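PDB 3B40: probable dipeptidase from Pseudomonas aeruginosa, which probably acts as a metal-dependent dipeptidase of the M19 (membrane dipeptidase) family, hydrolysing dipeptides into their two amino acids. Local coordinates for residues L301-P306 with Q314-Y319; F68-M73 with S164-N169; G162-Y165 with W171-S174. The protein carries 11 engineered substitutions. One frame throughout, in Å; residues are numbered along the deposited sequence.

In the fold
Contacts 2 and 3 belong to the same region of the TIM-barrel-like fold, the loops that follow parallel strands 62-68 and 160-162. Their centres lie about 9 Å apart, they share Ser164 and Tyr165, and Asn169 of contact 2 reaches back into contact 3, its ND2 2.9 Å from Phe163 O, a probable hydrogen bond. Contact 1 is peripheral, about 23 Å from the centre of the chain, where the loop before helix 313-328 folds back on that helix. Its centre is about 16 Å from that of contact 2 and about 21 Å from that of contact 3, and the contact touches neither (nearest atoms about 5 and 8 Å apart). The magnesium ion bound by Glu318 sits on the outer side of this helix.

Contact 1. Residues L301-P306 with Q314-Y319; sequences LMPGDP and QRFGEY. With MG (magnesium ion), chain D.
An inverse gamma turn centred on Pro303, in the loop between helices 276-288 and 313-328, brings the proline ring against Phe316 and Tyr319, two aromatic residues one turn apart on the second helix. The proline uses two carbons. CB lies 3.8 Å from Phe316 CE1 and also 3.8 Å from Tyr319 CE2, while CG also touches Phe316, 3.8 Å from its CZ. The approach to the Phe316 ring is oblique, and the two side chains cross at about a right angle; at Tyr319, by contrast, the proline CB sits at the ring edge, in the ring plane. The three-residue spacing puts both aromatic side chains on the same side of the helix, and with CG anti to the backbone N in each (chi1 178° for Phe316 and 175° for Tyr319) the rings are directed toward the loop.

The loop leading into helix 313-328 thus folds back onto the helix's first turns, on the periphery of the TIM-barrel-like fold. Around it Phe316 stacks on Phe180, and Tyr319 meets Phe289 and Trp311 edge-to-face.

Polar groups join the same two segments through one water. It donates to Asp305 OD2 at 2.7 Å and hydrogen-bonds Tyr319 OH, also at 2.7 Å, lying in the plane of the phenol ring and bridging oxygens that are themselves 4.3 Å apart (Asp305 OD2 to Tyr319 OH). The other carboxylate oxygen, OD1, forms a salt bridge with Arg286 of helix 276-288, which would be expected to favour the charged form of the aspartate. Glu318, on another side of the helix, extends beyond its CG to a magnesium ion, with OE2 2.3 Å from the metal; OE1 is farther off, at a long 2.7 Å.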
loop_
_atom_site.group_PDB
_atom_site.type_symbol
_atom_site.label_atom_id
_atom_site.label_comp_id
_atom_site.label_asym_id
_atom_site.label_seq_id
_atom_site.Cartn_x
_atom_site.Cartn_y
_atom_site.Cartn_z
ATOM N N LEU A 301 -3.234 -17.172 -1.205
ATOM C CA LEU A 301 -2.694 -16.047 -0.407
ATOM C C LEU A 301 -3.707 -15.486 0.562
ATOM O O LEU A 301 -3.381 -14.664 1.413
ATOM C CB LEU A 301 -2.151 -14.944 -1.329
ATOM C CG LEU A 301 -1.043 -15.332 -2.314
ATOM C CD1 LEU A 301 -0.693 -14.160 -3.238
ATOM C CD2 LEU A 301 0.212 -15.810 -1.587
ATOM N N MET A 302 -4.957 -15.933 0.431
ATOM C CA MET A 302 -6.017 -15.475 1.301
ATOM C C MET A 302 -7.149 -16.499 1.215
ATOM O O MET A 302 -7.246 -17.220 0.218
ATOM C CB MET A 302 -6.504 -14.102 0.821
ATOM C CG MET A 302 -7.250 -14.190 -0.515
ATOM S SD MET A 302 -8.432 -12.870 -0.759
ATOM C CE MET A 302 -8.952 -13.245 -2.451
ATOM N N PRO A 303 -7.958 -16.629 2.280
ATOM C CA PRO A 303 -9.148 -17.480 2.191
ATOM C C PRO A 303 -10.213 -16.913 1.248
ATOM O O PRO A 303 -11.160 -16.286 1.709
ATOM C CB PRO A 303 -9.655 -17.521 3.638
ATOM C CG PRO A 303 -9.070 -16.301 4.275
ATOM C CD PRO A 303 -7.756 -16.103 3.642
ATOM N N GLY A 304 -10.064 -17.162 -0.049
ATOM C CA GLY A 304 -10.886 -16.485 -1.076
ATOM C C GLY A 304 -11.990 -17.320 -1.719
ATOM O O GLY A 304 -12.837 -16.804 -2.462
ATOM N N ASP A 305 -12.009 -18.611 -1.445
ATOM C CA ASP A 305 -13.009 -19.506 -2.066
ATOM C C ASP A 305 -14.418 -19.048 -1.746
ATOM O O ASP A 305 -14.749 -18.824 -0.574
ATOM C CB ASP A 305 -12.827 -20.945 -1.614
ATOM C CG ASP A 305 -11.479 -21.495 -1.991
ATOM O OD1 ASP A 305 -11.432 -22.346 -2.902
ATOM O OD2 ASP A 305 -10.461 -21.080 -1.376
ATOM N N PRO A 306 -15.227 -18.823 -2.789
ATOM C CA PRO A 306 -16.604 -18.319 -2.684
ATOM C C PRO A 306 -17.492 -19.091 -1.711
ATOM O O PRO A 306 -18.233 -18.476 -0.952
ATOM C CB PRO A 306 -17.108 -18.411 -4.130
ATOM C CG PRO A 306 -15.878 -18.145 -4.920
ATOM C CD PRO A 306 -14.818 -18.938 -4.202
ATOM N N GLN A 314 -16.390 -20.282 13.392
ATOM C CA GLN A 314 -15.395 -21.137 14.031
ATOM C C GLN A 314 -14.606 -21.893 12.948
ATOM O O GLN A 314 -13.384 -22.045 13.044
ATOM C CB GLN A 314 -16.104 -22.104 14.990
ATOM C CG GLN A 314 -15.202 -22.985 15.910
ATOM C CD GLN A 314 -14.310 -23.979 15.170
ATOM O OE1 GLN A 314 -13.096 -24.016 15.406
ATOM N NE2 GLN A 314 -14.893 -24.782 14.277
ATOM N N ARG A 315 -15.304 -22.330 11.901
ATOM C CA ARG A 315 -14.656 -23.100 10.826
ATOM C C ARG A 315 -13.723 -22.211 9.993
ATOM O O ARG A 315 -12.616 -22.622 9.616
ATOM C CB ARG A 315 -15.728 -23.751 9.926
ATOM C CG ARG A 315 -15.183 -24.693 8.862
ATOM C CD ARG A 315 -16.359 -25.358 8.117
ATOM N NE ARG A 315 -15.892 -26.127 6.953
ATOM C CZ ARG A 315 -15.451 -27.381 6.993
ATOM N NH1 ARG A 315 -15.403 -28.044 8.147
ATOM N NH2 ARG A 315 -15.047 -27.980 5.873
ATOM N N PHE A 316 -14.190 -20.993 9.710
ATOM C CA PHE A 316 -13.382 -19.998 9.022
ATOM C C PHE A 316 -12.120 -19.681 9.820
ATOM O O PHE A 316 -11.011 -19.730 9.275
ATOM C CB PHE A 316 -14.184 -18.713 8.762
ATOM C CG PHE A 316 -13.379 -17.641 8.099
ATOM C CD1 PHE A 316 -13.147 -17.686 6.728
ATOM C CD2 PHE A 316 -12.817 -16.616 8.839
ATOM C CE1 PHE A 316 -12.379 -16.709 6.098
ATOM C CE2 PHE A 316 -12.044 -15.632 8.230
ATOM C CZ PHE A 316 -11.827 -15.678 6.853
ATOM N N GLY A 317 -12.305 -19.348 11.107
ATOM C CA GLY A 317 -11.202 -19.099 12.017
ATOM C C GLY A 317 -10.110 -20.149 11.954
ATOM O O GLY A 317 -8.943 -19.817 11.806
ATOM N N GLU A 318 -10.498 -21.422 12.030
ATOM C CA GLU A 318 -9.550 -22.530 11.975
ATOM C C GLU A 318 -8.776 -22.604 10.665
ATOM O O GLU A 318 -7.553 -22.784 10.645
ATOM C CB GLU A 318 -10.279 -23.846 12.195
ATOM C CG GLU A 318 -10.230 -24.332 13.621
ATOM C CD GLU A 318 -10.663 -25.766 13.733
ATOM O OE1 GLU A 318 -11.568 -26.058 14.560
ATOM O OE2 GLU A 318 -10.112 -26.608 12.981
ATOM N N TYR A 319 -9.507 -22.484 9.567
ATOM C CA TYR A 319 -8.917 -22.537 8.246
ATOM C C TYR A 319 -7.989 -21.339 7.966
ATOM O O TYR A 319 -6.813 -21.543 7.626
ATOM C CB TYR A 319 -10.025 -22.640 7.183
ATOM C CG TYR A 319 -9.489 -22.574 5.794
ATOM C CD1 TYR A 319 -8.864 -23.670 5.219
ATOM C CD2 TYR A 319 -9.609 -21.400 5.042
ATOM C CE1 TYR A 319 -8.343 -23.597 3.920
ATOM C CE2 TYR A 319 -9.101 -21.318 3.770
ATOM C CZ TYR A 319 -8.479 -22.414 3.198
ATOM O OH TYR A 319 -7.979 -22.312 1.918
HETATM MG MG MG D . -10.667 -28.587 14.052
HETATM O O HOH W 1 -8.552 -20.217 0.346
#

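Contact 2. Residues F68-M73 with S164-N169; sequences FGWPEM and SYVGNN. Engineered in segment 164-169: Ser164 (natural residue Asn).
Tyr165 meets two aromatic residues of segment 68-73 in different ways, receiving Phe68 on a ring face and turning its own edge to Trp70. Phe68 comes in edge-on, with CZ 3.4 Å above the Tyr165 plane and over its centre, and CE1 3.4 Å from Tyr165 CG. This is a T-shaped pair, its planes at 71° and its centroids 4.6 Å apart. The second T-shaped pair reverses the role of the tyrosine: its CD2-CE2 edge points at one face of the Trp70 six-membered ring, with CD2 3.7 Å from Trp70 CE3 and the planes at 83°. Val166 adds a looser apolar contact, its CB 4.3 Å from Trp70 CZ3, and its CG2 lies over the Tyr165 face opposite Phe68.

Further out, Trp70 is held by its own loop. NE1 donates to Glu72 OE1 at 2.9 Å with an N-H...O angle of 160°. The acceptor is close to the indole plane, but the donor stands well above the carboxylate plane. Glu72 N lies over the indole face opposite Tyr165. At the far end of the tyrosine, OH hydrogen-bonds Asp362 OD2. The backbone N of Trp70 is hydrogen-bonded to Gln94 OE1 of helix 87-108.

The aromatic cluster thereby joins the loops that follow strands 62-68 and 160-162. Contact across it is apolar and aromatic, with ring hydrogens directed at pi faces, while the bond from Trp70 NE1 to Glu72 would restrain rotation of the indole and the bond to Asp362 anchors the end of the tyrosine.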
loop_
_atom_site.group_PDB
_atom_site.type_symbol
_atom_site.label_atom_id
_atom_site.label_comp_id
_atom_site.label_asym_id
_atom_site.label_seq_id
_atom_site.Cartn_x
_atom_site.Cartn_y
_atom_site.Cartn_z
ATOM N N PHE A 68 -6.967 4.675 7.997
ATOM C CA PHE A 68 -7.516 3.392 7.535
ATOM C C PHE A 68 -8.529 2.866 8.546
ATOM O O PHE A 68 -8.310 2.962 9.767
ATOM C CB PHE A 68 -6.371 2.377 7.383
ATOM C CG PHE A 68 -6.817 0.985 6.991
ATOM C CD1 PHE A 68 -7.022 0.667 5.660
ATOM C CD2 PHE A 68 -6.982 -0.023 7.959
ATOM C CE1 PHE A 68 -7.432 -0.624 5.281
ATOM C CE2 PHE A 68 -7.397 -1.319 7.585
ATOM C CZ PHE A 68 -7.619 -1.605 6.240
ATOM N N GLY A 69 -9.648 2.353 8.037
ATOM C CA GLY A 69 -10.520 1.475 8.811
ATOM C C GLY A 69 -11.085 0.410 7.877
ATOM O O GLY A 69 -11.127 0.607 6.659
ATOM N N TRP A 70 -11.505 -0.721 8.446
ATOM C CA TRP A 70 -12.165 -1.785 7.686
ATOM C C TRP A 70 -12.985 -2.674 8.627
ATOM O O TRP A 70 -12.950 -2.445 9.842
ATOM C CB TRP A 70 -11.107 -2.587 6.903
ATOM C CG TRP A 70 -10.437 -3.637 7.684
ATOM C CD1 TRP A 70 -9.925 -3.533 8.947
ATOM C CD2 TRP A 70 -10.183 -4.964 7.248
ATOM N NE1 TRP A 70 -9.356 -4.732 9.326
ATOM C CE2 TRP A 70 -9.509 -5.629 8.297
ATOM C CE3 TRP A 70 -10.449 -5.666 6.052
ATOM C CZ2 TRP A 70 -9.109 -6.978 8.199
ATOM C CZ3 TRP A 70 -10.056 -7.007 5.959
ATOM C CH2 TRP A 70 -9.378 -7.638 7.019
ATOM N N PRO A 71 -13.745 -3.669 8.082
ATOM C CA PRO A 71 -14.606 -4.525 8.922
ATOM C C PRO A 71 -13.807 -5.624 9.632
ATOM O O PRO A 71 -13.972 -6.817 9.336
ATOM C CB PRO A 71 -15.610 -5.140 7.916
ATOM C CG PRO A 71 -15.289 -4.491 6.543
ATOM C CD PRO A 71 -13.855 -4.033 6.659
ATOM N N GLU A 72 -12.930 -5.188 10.534
ATOM C CA GLU A 72 -12.100 -6.034 11.383
ATOM C C GLU A 72 -12.864 -7.207 12.000
ATOM O O GLU A 72 -13.883 -7.013 12.665
ATOM C CB GLU A 72 -11.445 -5.173 12.489
ATOM C CG GLU A 72 -10.427 -5.921 13.353
ATOM C CD GLU A 72 -9.295 -6.526 12.536
ATOM O OE1 GLU A 72 -8.511 -5.740 11.956
ATOM O OE2 GLU A 72 -9.174 -7.781 12.481
ATOM N N MET A 73 -12.367 -8.419 11.758
ATOM C CA MET A 73 -12.969 -9.635 12.320
ATOM C C MET A 73 -12.186 -10.206 13.507
ATOM O O MET A 73 -12.729 -11.002 14.279
ATOM C CB MET A 73 -13.154 -10.718 11.237
ATOM C CG MET A 73 -11.873 -11.365 10.686
ATOM S SD MET A 73 -10.872 -10.342 9.555
ATOM C CE MET A 73 -12.028 -10.174 8.191
ATOM N N SER A 164 -10.087 1.306 -2.146
ATOM C CA SER A 164 -10.227 -0.097 -1.780
ATOM C C SER A 164 -9.217 -0.600 -0.812
ATOM O O SER A 164 -8.130 -0.060 -0.703
ATOM C CB SER A 164 -10.174 -0.998 -3.017
ATOM O OG SER A 164 -11.201 -0.681 -3.931
ATOM N N TYR A 165 -9.619 -1.638 -0.092
ATOM C CA TYR A 165 -8.722 -2.570 0.553
ATOM C C TYR A 165 -9.192 -3.982 0.135
ATOM O O TYR A 165 -9.808 -4.156 -0.934
ATOM C CB TYR A 165 -8.742 -2.346 2.075
ATOM C CG TYR A 165 -7.678 -3.069 2.868
ATOM C CD1 TYR A 165 -6.307 -2.774 2.712
ATOM C CD2 TYR A 165 -8.041 -4.040 3.799
ATOM C CE1 TYR A 165 -5.314 -3.461 3.481
ATOM C CE2 TYR A 165 -7.081 -4.735 4.530
ATOM C CZ TYR A 165 -5.720 -4.434 4.382
ATOM O OH TYR A 165 -4.799 -5.118 5.151
ATOM N N VAL A 166 -8.856 -4.985 0.931
ATOM C CA VAL A 166 -9.508 -6.310 0.871
ATOM C C VAL A 166 -11.015 -6.149 1.190
ATOM O O VAL A 166 -11.387 -5.399 2.103
ATOM C CB VAL A 166 -8.811 -7.287 1.874
ATOM C CG1 VAL A 166 -9.493 -8.634 1.880
ATOM C CG2 VAL A 166 -7.345 -7.495 1.496
ATOM N N GLY A 167 -11.883 -6.817 0.427
ATOM C CA GLY A 167 -13.327 -6.723 0.634
ATOM C C GLY A 167 -13.938 -5.687 -0.301
ATOM O O GLY A 167 -13.364 -4.628 -0.510
ATOM N N ASN A 168 -15.075 -6.005 -0.909
ATOM C CA ASN A 168 -15.799 -5.019 -1.709
ATOM C C ASN A 168 -16.319 -3.945 -0.784
ATOM O O ASN A 168 -16.509 -4.193 0.406
ATOM C CB ASN A 168 -17.001 -5.655 -2.422
ATOM C CG ASN A 168 -16.604 -6.609 -3.549
ATOM O OD1 ASN A 168 -15.528 -6.496 -4.130
ATOM N ND2 ASN A 168 -17.507 -7.534 -3.896
ATOM N N ASN A 169 -16.567 -2.749 -1.309
ATOM C CA ASN A 169 -17.342 -1.775 -0.542
ATOM C C ASN A 169 -18.321 -1.074 -1.484
ATOM O O ASN A 169 -18.347 -1.379 -2.692
ATOM C CB ASN A 169 -16.414 -0.769 0.199
ATOM C CG ASN A 169 -15.629 0.096 -0.745
ATOM O OD1 ASN A 169 -16.210 0.861 -1.554
ATOM N ND2 ASN A 169 -14.301 0.006 -0.662
#

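Contact 3. Residues G162-Y165 with W171-S174; sequences GFSY and WADS. Engineered in segment 162-165: Ser164 (natural residue Asn). Engineered in segment 171-174: Ala172 (natural residue Ser).
Phe163 and Trp171 cross at about a right angle, with Phe163 CE1 3.9 Å from Trp171 CE3 in an oblique approach. CB and CE3 of the tryptophan together border the CD1-CE1 side of the phenylalanine ring. Next to them the engineered Ala172 points its CB at the root of the phenylalanine, 3.7 Å from Phe163 CB, and 3.8 Å from OG of the engineered Ser164.

These residues belong to the long loop after strand 160-162, one of the parallel strands of the TIM-barrel-like fold. The loop curls round so that 162-165 and 171-174 run in roughly the same direction, their end-to-end directions 36° apart, and helix 193-205 packs on Phe163 and Trp171 through Ala198. Asn169, between the two segments in sequence, accepts from Trp171 N and Ala172 N through OD1.

Toward the other end the contact becomes polar. Ser174 OG, placed anti to the backbone N of its residue (chi1 171°) and so turned to the facing segment, donates to Tyr165 O at 2.7 Å, lying in the carbonyl plane with a C=O...O angle of 149°, and the same hydroxyl is hydrogen-bonded to Arg176 N. A water links the two segments midway, 2.8 Å from Ser164 OG and donating to Ala172 O, also at 2.8 Å.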
loop_
_atom_site.group_PDB
_atom_site.type_symbol
_atom_site.label_atom_id
_atom_site.label_comp_id
_atom_site.label_asym_id
_atom_site.label_seq_id
_atom_site.Cartn_x
_atom_site.Cartn_y
_atom_site.Cartn_z
ATOM N N GLY A 162 -7.303 6.040 -1.511
ATOM C CA GLY A 162 -7.532 4.783 -2.228
ATOM C C GLY A 162 -8.900 4.272 -1.867
ATOM O O GLY A 162 -9.249 4.197 -0.700
ATOM N N PHE A 163 -9.706 3.971 -2.867
ATOM C CA PHE A 163 -11.054 3.465 -2.635
ATOM C C PHE A 163 -11.105 2.137 -1.929
ATOM O O PHE A 163 -12.097 1.826 -1.245
ATOM C CB PHE A 163 -11.722 3.236 -3.983
ATOM C CG PHE A 163 -12.183 4.496 -4.661
ATOM C CD1 PHE A 163 -13.527 4.780 -4.722
ATOM C CD2 PHE A 163 -11.268 5.365 -5.288
ATOM C CE1 PHE A 163 -13.985 5.940 -5.370
ATOM C CE2 PHE A 163 -11.713 6.522 -5.910
ATOM C CZ PHE A 163 -13.079 6.799 -5.974
ATOM N N SER A 164 -10.087 1.306 -2.146
ATOM C CA SER A 164 -10.227 -0.097 -1.780
ATOM C C SER A 164 -9.217 -0.600 -0.812
ATOM O O SER A 164 -8.130 -0.060 -0.703
ATOM C CB SER A 164 -10.174 -0.998 -3.017
ATOM O OG SER A 164 -11.201 -0.681 -3.931
ATOM N N TYR A 165 -9.619 -1.638 -0.092
ATOM C CA TYR A 165 -8.722 -2.570 0.553
ATOM C C TYR A 165 -9.192 -3.982 0.135
ATOM O O TYR A 165 -9.808 -4.156 -0.934
ATOM C CB TYR A 165 -8.742 -2.346 2.075
ATOM C CG TYR A 165 -7.678 -3.069 2.868
ATOM C CD1 TYR A 165 -6.307 -2.774 2.712
ATOM C CD2 TYR A 165 -8.041 -4.040 3.799
ATOM C CE1 TYR A 165 -5.314 -3.461 3.481
ATOM C CE2 TYR A 165 -7.081 -4.735 4.530
ATOM C CZ TYR A 165 -5.720 -4.434 4.382
ATOM O OH TYR A 165 -4.799 -5.118 5.151
ATOM N N TRP A 171 -18.567 1.845 -2.768
ATOM C CA TRP A 171 -18.001 2.786 -3.759
ATOM C C TRP A 171 -17.246 2.089 -4.901
ATOM O O TRP A 171 -17.256 2.553 -6.038
ATOM C CB TRP A 171 -17.034 3.734 -3.042
ATOM C CG TRP A 171 -17.694 4.766 -2.165
ATOM C CD1 TRP A 171 -18.939 4.686 -1.582
ATOM C CD2 TRP A 171 -17.169 6.059 -1.802
ATOM N NE1 TRP A 171 -19.195 5.837 -0.847
ATOM C CE2 TRP A 171 -18.124 6.687 -0.962
ATOM C CE3 TRP A 171 -15.974 6.728 -2.077
ATOM C CZ2 TRP A 171 -17.922 7.968 -0.410
ATOM C CZ3 TRP A 171 -15.771 7.995 -1.525
ATOM C CH2 TRP A 171 -16.741 8.600 -0.705
ATOM N N ALA A 172 -16.560 0.995 -4.579
ATOM C CA ALA A 172 -15.691 0.329 -5.545
ATOM C C ALA A 172 -15.585 -1.155 -5.220
ATOM O O ALA A 172 -15.512 -1.526 -4.034
ATOM C CB ALA A 172 -14.297 0.958 -5.474
ATOM N N ASP A 173 -15.525 -1.987 -6.261
ATOM C CA ASP A 173 -15.181 -3.423 -6.111
ATOM C C ASP A 173 -13.689 -3.605 -5.799
ATOM O O ASP A 173 -12.839 -2.884 -6.324
ATOM C CB ASP A 173 -15.483 -4.234 -7.376
ATOM C CG ASP A 173 -16.971 -4.227 -7.774
ATOM O OD1 ASP A 173 -17.862 -4.057 -6.905
ATOM O OD2 ASP A 173 -17.245 -4.396 -8.987
ATOM N N SER A 174 -13.375 -4.626 -5.013
ATOM C CA SER A 174 -11.994 -4.891 -4.681
ATOM C C SER A 174 -11.417 -5.938 -5.649
ATOM O O SER A 174 -12.157 -6.714 -6.242
ATOM C CB SER A 174 -11.889 -5.356 -3.227
ATOM O OG SER A 174 -10.575 -5.817 -2.921
HETATM O O HOH W 2 -13.174 -2.255 -2.747
#